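Local structure of protein-L-isoaspartate O-methyltransferase beta-aspartate methyltransferase (Plasmodium falciparum, 2PBF) at residues R73-L78 with A99-V104; I193-D196 with L201-I204. The protein probably repairs damaged proteins by transferring a methyl group from S-adenosylmethionine to the carboxylate of L-isoaspartyl residues. All coordinates share one frame; numbering follows the deposited sequence.

Interaction 1: R73-L78 with A99-V104; sequences RLINVL and AIKMNV
Bent at its second torsion (chi2 -92°) but extended beyond it, the side chain of Lys101 runs from the last turn of helix 93-101 to residues 75-78, which follow on from helix 64-74, carrying its ammonium group to Ile75 and Leu78. Lys101 NZ donates to Ile75 O at 3.2 Å, approaching almost in line with the carbonyl bond (C=O...N angle 160°). A second bond from Lys101 NZ, to Leu78 O, is doubtful, since the position of that oxygen is less sure. The aliphatic part of the lysine is used as well: Ile75 CD1 lies 4.0 Å from Lys101 CE, the two side chains crossing roughly at right angles. Ile75 also packs against Asp29 and Val30 of helix 28-35. The first torsion of Met102 (chi1 -69°) sets CG beside its backbone N, and an extended chi2 carries SD to Leu78, 3.8 Å from its CD2. Met102 CG meets the backbone carbon C of Leu78 at 3.6 Å. Leu78 itself reaches Ala165 of strand 163-168, which ties this joint to the central sheet. Asn103, with positive phi, closes helix 93-101 in a Schellman motif. Within the Rossmann-like domain, helix 93-101 is thus joined to the chain that continues helix 64-74 by a lysine whose NZ meets main-chain oxygen, Ile75 O being the surer acceptor, and the positive charge would probably be eased by the carbonyl dipole of Ile75.

Interaction 2: I193-D196 with L201-I204; sequences IEED and LYEI
Tyr202 and Glu195 meet across the beta hairpin formed by strands 187-195 and 198-205, part of the mixed sheet of this Rossmann-like methyltransferase. Their side chains cross at about a right angle, and the carboxylate plane is turned 65° from the ring plane. Glu195 OE2 nevertheless lies at the edge of the ring, in its plane, where it accepts a hydrogen bond from the phenol. An extended glutamate chain makes this reach possible, with CG opposite the backbone N (chi1 -175°). The other oxygen, OE1, forms a salt bridge with Arg215 of strand 212-219, so the carboxylate is gripped from two neighbouring strands, which should limit its rotation and probably favours the charged form. Nearer the backbone of the tyrosine, Ile193 crosses Tyr202 at about a right angle and sets its CD1 obliquely to the ring, 3.9 Å from Tyr202 CD1. The same methyl comes within 4.5 Å of Ile204 CD1, and both isoleucines also touch Leu175. The short segments run at 120° to each other, well away from strict antiparallel. The phenol bond is short: Tyr202 OH donates to Glu195 OE2 over 2.5 Å, on the syn lone pair of that oxygen.

Overall arrangement
Interaction 1 closes before interaction 2 opens, so the two come in series along the chain, their centres 22 Å apart in a single Rossmann-like domain. Interaction 1 joins segments 73-78 and 99-104, which lie on helices 64-74 and 93-101, the helices that flank strand 83-87 in sequence; interaction 2 lies in the hairpin of strands 187-195 and 198-205, toward the antiparallel end of the seven-stranded sheet, next to the outermost strand 212-219. A salt bridge links them directly, Arg73 NE to Glu203 OE1 at 3.1 Å, tying helix 64-74 to strand 198-205. The side chains of Leu78 and Ile193 stand about 12 and 13 Å from the bound S-adenosyl-L-homocysteine, and both contacts join parts of the same domain.

Interaction 1: R73-L78 with A99-V104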
loop_
_atom_site.group_PDB
_atom_site.type_symbol
_atom_site.label_atom_id
_atom_site.label_comp_id
_atom_site.label_asym_id
_atom_site.label_seq_id
_atom_site.Cartn_x
_atom_site.Cartn_y
_atom_site.Cartn_z
ATOM N N ARG A 73 -8.807 4.425 4.283
ATOM C CA ARG A 73 -9.643 3.242 4.469
ATOM C C ARG A 73 -9.005 2.269 5.443
ATOM O O ARG A 73 -9.697 1.488 6.114
ATOM C CB ARG A 73 -9.916 2.523 3.148
ATOM C CG ARG A 73 -10.513 3.356 2.024
ATOM C CD ARG A 73 -11.751 4.126 2.442
ATOM N NE ARG A 73 -12.824 3.254 2.887
ATOM C CZ ARG A 73 -14.120 3.569 2.852
ATOM N NH1 ARG A 73 -14.525 4.730 2.358
ATOM N NH2 ARG A 73 -15.013 2.704 3.305
ATOM N N LEU A 74 -7.677 2.294 5.492
ATOM C CA LEU A 74 -6.926 1.352 6.313
ATOM C C LEU A 74 -6.478 1.962 7.642
ATOM O O LEU A 74 -5.853 1.292 8.446
ATOM C CB LEU A 74 -5.711 0.826 5.525
ATOM C CG LEU A 74 -5.995 -0.134 4.370
ATOM C CD1 LEU A 74 -4.768 -0.368 3.542
ATOM C CD2 LEU A 74 -6.590 -1.445 4.853
ATOM N N ILE A 75 -6.804 3.234 7.871
ATOM C CA ILE A 75 -6.189 3.987 8.955
ATOM C C ILE A 75 -6.316 3.335 10.335
ATOM O O ILE A 75 -5.376 3.378 11.136
ATOM C CB ILE A 75 -6.610 5.500 8.952
ATOM C CG1 ILE A 75 -5.486 6.378 9.516
ATOM C CG2 ILE A 75 -7.933 5.746 9.689
ATOM C CD1 ILE A 75 -4.181 6.246 8.750
ATOM N N ASN A 76 -7.458 2.708 10.597
ATOM C CA ASN A 76 -7.733 2.136 11.917
ATOM C C ASN A 76 -7.250 0.697 12.084
ATOM O O ASN A 76 -7.229 0.201 13.202
ATOM C CB ASN A 76 -9.227 2.217 12.277
ATOM C CG ASN A 76 -9.739 3.623 12.363
ATOM O OD1 ASN A 76 -10.800 3.944 11.804
ATOM N ND2 ASN A 76 -9.000 4.489 13.055
ATOM N N VAL A 77 -6.887 0.027 10.990
ATOM C CA VAL A 77 -6.311 -1.316 11.075
ATOM C C VAL A 77 -4.784 -1.256 10.972
ATOM O O VAL A 77 -4.077 -2.205 11.334
ATOM C CB VAL A 77 -6.926 -2.300 10.047
ATOM C CG1 VAL A 77 -8.425 -2.469 10.316
ATOM C CG2 VAL A 77 -6.674 -1.836 8.579
ATOM N N LEU A 78 -4.272 -0.116 10.500
ATOM C CA LEU A 78 -2.832 0.115 10.520
ATOM C C LEU A 78 -2.445 0.530 11.935
ATOM O O LEU A 78 -2.138 1.696 12.192
ATOM C CB LEU A 78 -2.421 1.169 9.485
ATOM C CG LEU A 78 -2.647 0.788 8.017
ATOM C CD1 LEU A 78 -2.501 2.029 7.108
ATOM C CD2 LEU A 78 -1.706 -0.333 7.602
ATOM N N ALA A 99 4.676 1.364 7.590
ATOM C CA ALA A 99 5.747 1.259 8.594
ATOM C C ALA A 99 5.704 2.390 9.623
ATOM O O ALA A 99 5.991 2.177 10.806
ATOM C CB ALA A 99 7.127 1.245 7.903
ATOM N N ILE A 100 5.392 3.592 9.145
ATOM C CA ILE A 100 5.332 4.783 9.979
ATOM C C ILE A 100 4.143 4.754 10.913
ATOM O O ILE A 100 4.300 4.948 12.114
ATOM C CB ILE A 100 5.326 6.094 9.141
ATOM C CG1 ILE A 100 6.733 6.410 8.670
ATOM C CG2 ILE A 100 4.756 7.296 9.964
ATOM C CD1 ILE A 100 7.774 6.326 9.763
ATOM N N LYS A 101 2.970 4.470 10.359
ATOM C CA LYS A 101 1.744 4.458 11.137
ATOM C C LYS A 101 1.757 3.370 12.211
ATOM O O LYS A 101 1.160 3.512 13.295
ATOM C CB LYS A 101 0.552 4.241 10.205
ATOM C CG LYS A 101 -0.609 5.120 10.549
ATOM C CD LYS A 101 -1.531 4.432 11.474
ATOM C CE LYS A 101 -2.366 5.394 12.260
ATOM N NZ LYS A 101 -3.202 4.569 13.209
ATOM N N MET A 102 2.419 2.268 11.889
ATOM C CA MET A 102 2.456 1.113 12.770
ATOM C C MET A 102 3.713 1.079 13.655
ATOM O O MET A 102 3.905 0.155 14.439
ATOM C CB MET A 102 2.334 -0.165 11.924
ATOM C CG MET A 102 0.956 -0.348 11.275
ATOM S SD MET A 102 0.965 -1.569 9.952
ATOM C CE MET A 102 0.809 -3.047 10.914
ATOM N N ASN A 103 4.592 2.060 13.483
ATOM C CA ASN A 103 5.790 2.184 14.284
ATOM C C ASN A 103 6.612 0.915 14.342
ATOM O O ASN A 103 6.979 0.457 15.428
ATOM C CB ASN A 103 5.442 2.657 15.707
ATOM C CG ASN A 103 6.613 3.362 16.410
ATOM O OD1 ASN A 103 7.757 3.434 15.908
ATOM N ND2 ASN A 103 6.325 3.880 17.590
ATOM N N VAL A 104 6.893 0.330 13.178
ATOM C CA VAL A 104 7.745 -0.858 13.096
ATOM C C VAL A 104 9.108 -0.636 13.739
ATOM O O VAL A 104 9.764 -1.598 14.162
ATOM C CB VAL A 104 7.933 -1.376 11.644
ATOM C CG1 VAL A 104 6.606 -1.862 11.074
ATOM C CG2 VAL A 104 8.531 -0.303 10.776
#

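Interaction 2: I193-D196 with L201-I204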
loop_
_atom_site.group_PDB
_atom_site.type_symbol
_atom_site.label_atom_id
_atom_site.label_comp_id
_atom_site.label_asym_id
_atom_site.label_seq_id
_atom_site.Cartn_x
_atom_site.Cartn_y
_atom_site.Cartn_z
ATOM N N ILE A 193 -11.052 -4.290 -8.154
ATOM C CA ILE A 193 -11.451 -5.475 -8.941
ATOM C C ILE A 193 -12.183 -5.035 -10.228
ATOM O O ILE A 193 -13.097 -4.209 -10.162
ATOM C CB ILE A 193 -12.279 -6.479 -8.086
ATOM C CG1 ILE A 193 -11.467 -6.924 -6.845
ATOM C CG2 ILE A 193 -12.719 -7.721 -8.924
ATOM C CD1 ILE A 193 -12.286 -7.365 -5.671
ATOM N N GLU A 194 -11.736 -5.529 -11.382
ATOM C CA GLU A 194 -12.449 -5.312 -12.657
ATOM C C GLU A 194 -13.883 -5.837 -12.553
ATOM O O GLU A 194 -14.131 -7.049 -12.419
ATOM C CB GLU A 194 -11.807 -6.036 -13.829
ATOM C CG GLU A 194 -10.338 -5.847 -14.099
ATOM C CD GLU A 194 -9.846 -6.788 -15.225
ATOM O OE1 GLU A 194 -10.685 -7.492 -15.853
ATOM O OE2 GLU A 194 -8.624 -6.817 -15.496
ATOM N N GLU A 195 -14.821 -4.918 -12.603
ATOM C CA GLU A 195 -16.215 -5.271 -12.566
ATOM C C GLU A 195 -16.854 -4.679 -13.816
ATOM O O GLU A 195 -17.080 -3.458 -13.887
ATOM C CB GLU A 195 -16.824 -4.666 -11.325
ATOM C CG GLU A 195 -18.254 -5.051 -11.083
ATOM C CD GLU A 195 -18.641 -4.723 -9.682
ATOM O OE1 GLU A 195 -19.445 -3.782 -9.507
ATOM O OE2 GLU A 195 -18.088 -5.389 -8.769
ATOM N N ASP A 196 -17.109 -5.562 -14.784
ATOM C CA ASP A 196 -17.593 -5.231 -16.131
ATOM C C ASP A 196 -16.675 -4.213 -16.815
ATOM O O ASP A 196 -15.584 -4.587 -17.269
ATOM C CB ASP A 196 -19.066 -4.804 -16.117
ATOM N N LEU A 201 -12.931 -0.137 -6.578
ATOM C CA LEU A 201 -12.230 -0.270 -5.316
ATOM C C LEU A 201 -13.143 -0.865 -4.262
ATOM O O LEU A 201 -14.175 -0.280 -3.945
ATOM C CB LEU A 201 -11.665 1.080 -4.837
ATOM C CG LEU A 201 -10.612 1.011 -3.719
ATOM C CD1 LEU A 201 -9.254 0.576 -4.270
ATOM C CD2 LEU A 201 -10.519 2.365 -3.066
ATOM N N TYR A 202 -12.727 -2.013 -3.724
ATOM C CA TYR A 202 -13.465 -2.773 -2.721
ATOM C C TYR A 202 -12.796 -2.739 -1.358
ATOM O O TYR A 202 -11.576 -2.841 -1.245
ATOM C CB TYR A 202 -13.606 -4.243 -3.156
ATOM C CG TYR A 202 -14.817 -4.506 -4.001
ATOM C CD1 TYR A 202 -14.787 -4.324 -5.379
ATOM C CD2 TYR A 202 -16.015 -4.919 -3.408
ATOM C CE1 TYR A 202 -15.905 -4.551 -6.150
ATOM C CE2 TYR A 202 -17.147 -5.149 -4.156
ATOM C CZ TYR A 202 -17.097 -4.967 -5.528
ATOM O OH TYR A 202 -18.240 -5.211 -6.263
ATOM N N GLU A 203 -13.601 -2.593 -0.325
ATOM C CA GLU A 203 -13.151 -2.846 1.035
ATOM C C GLU A 203 -13.754 -4.159 1.559
ATOM O O GLU A 203 -14.968 -4.279 1.766
ATOM C CB GLU A 203 -13.488 -1.674 1.947
ATOM C CG GLU A 203 -13.074 -1.888 3.385
ATOM C CD GLU A 203 -13.423 -0.703 4.237
ATOM O OE1 GLU A 203 -12.886 0.401 3.975
ATOM O OE2 GLU A 203 -14.247 -0.879 5.165
ATOM N N ILE A 204 -12.885 -5.139 1.757
ATOM C CA ILE A 204 -13.283 -6.436 2.228
ATOM C C ILE A 204 -12.863 -6.628 3.692
ATOM O O ILE A 204 -11.718 -6.348 4.059
ATOM C CB ILE A 204 -12.724 -7.508 1.303
ATOM C CG1 ILE A 204 -13.238 -7.246 -0.127
ATOM C CG2 ILE A 204 -13.119 -8.879 1.802
ATOM C CD1 ILE A 204 -12.349 -7.704 -1.221
#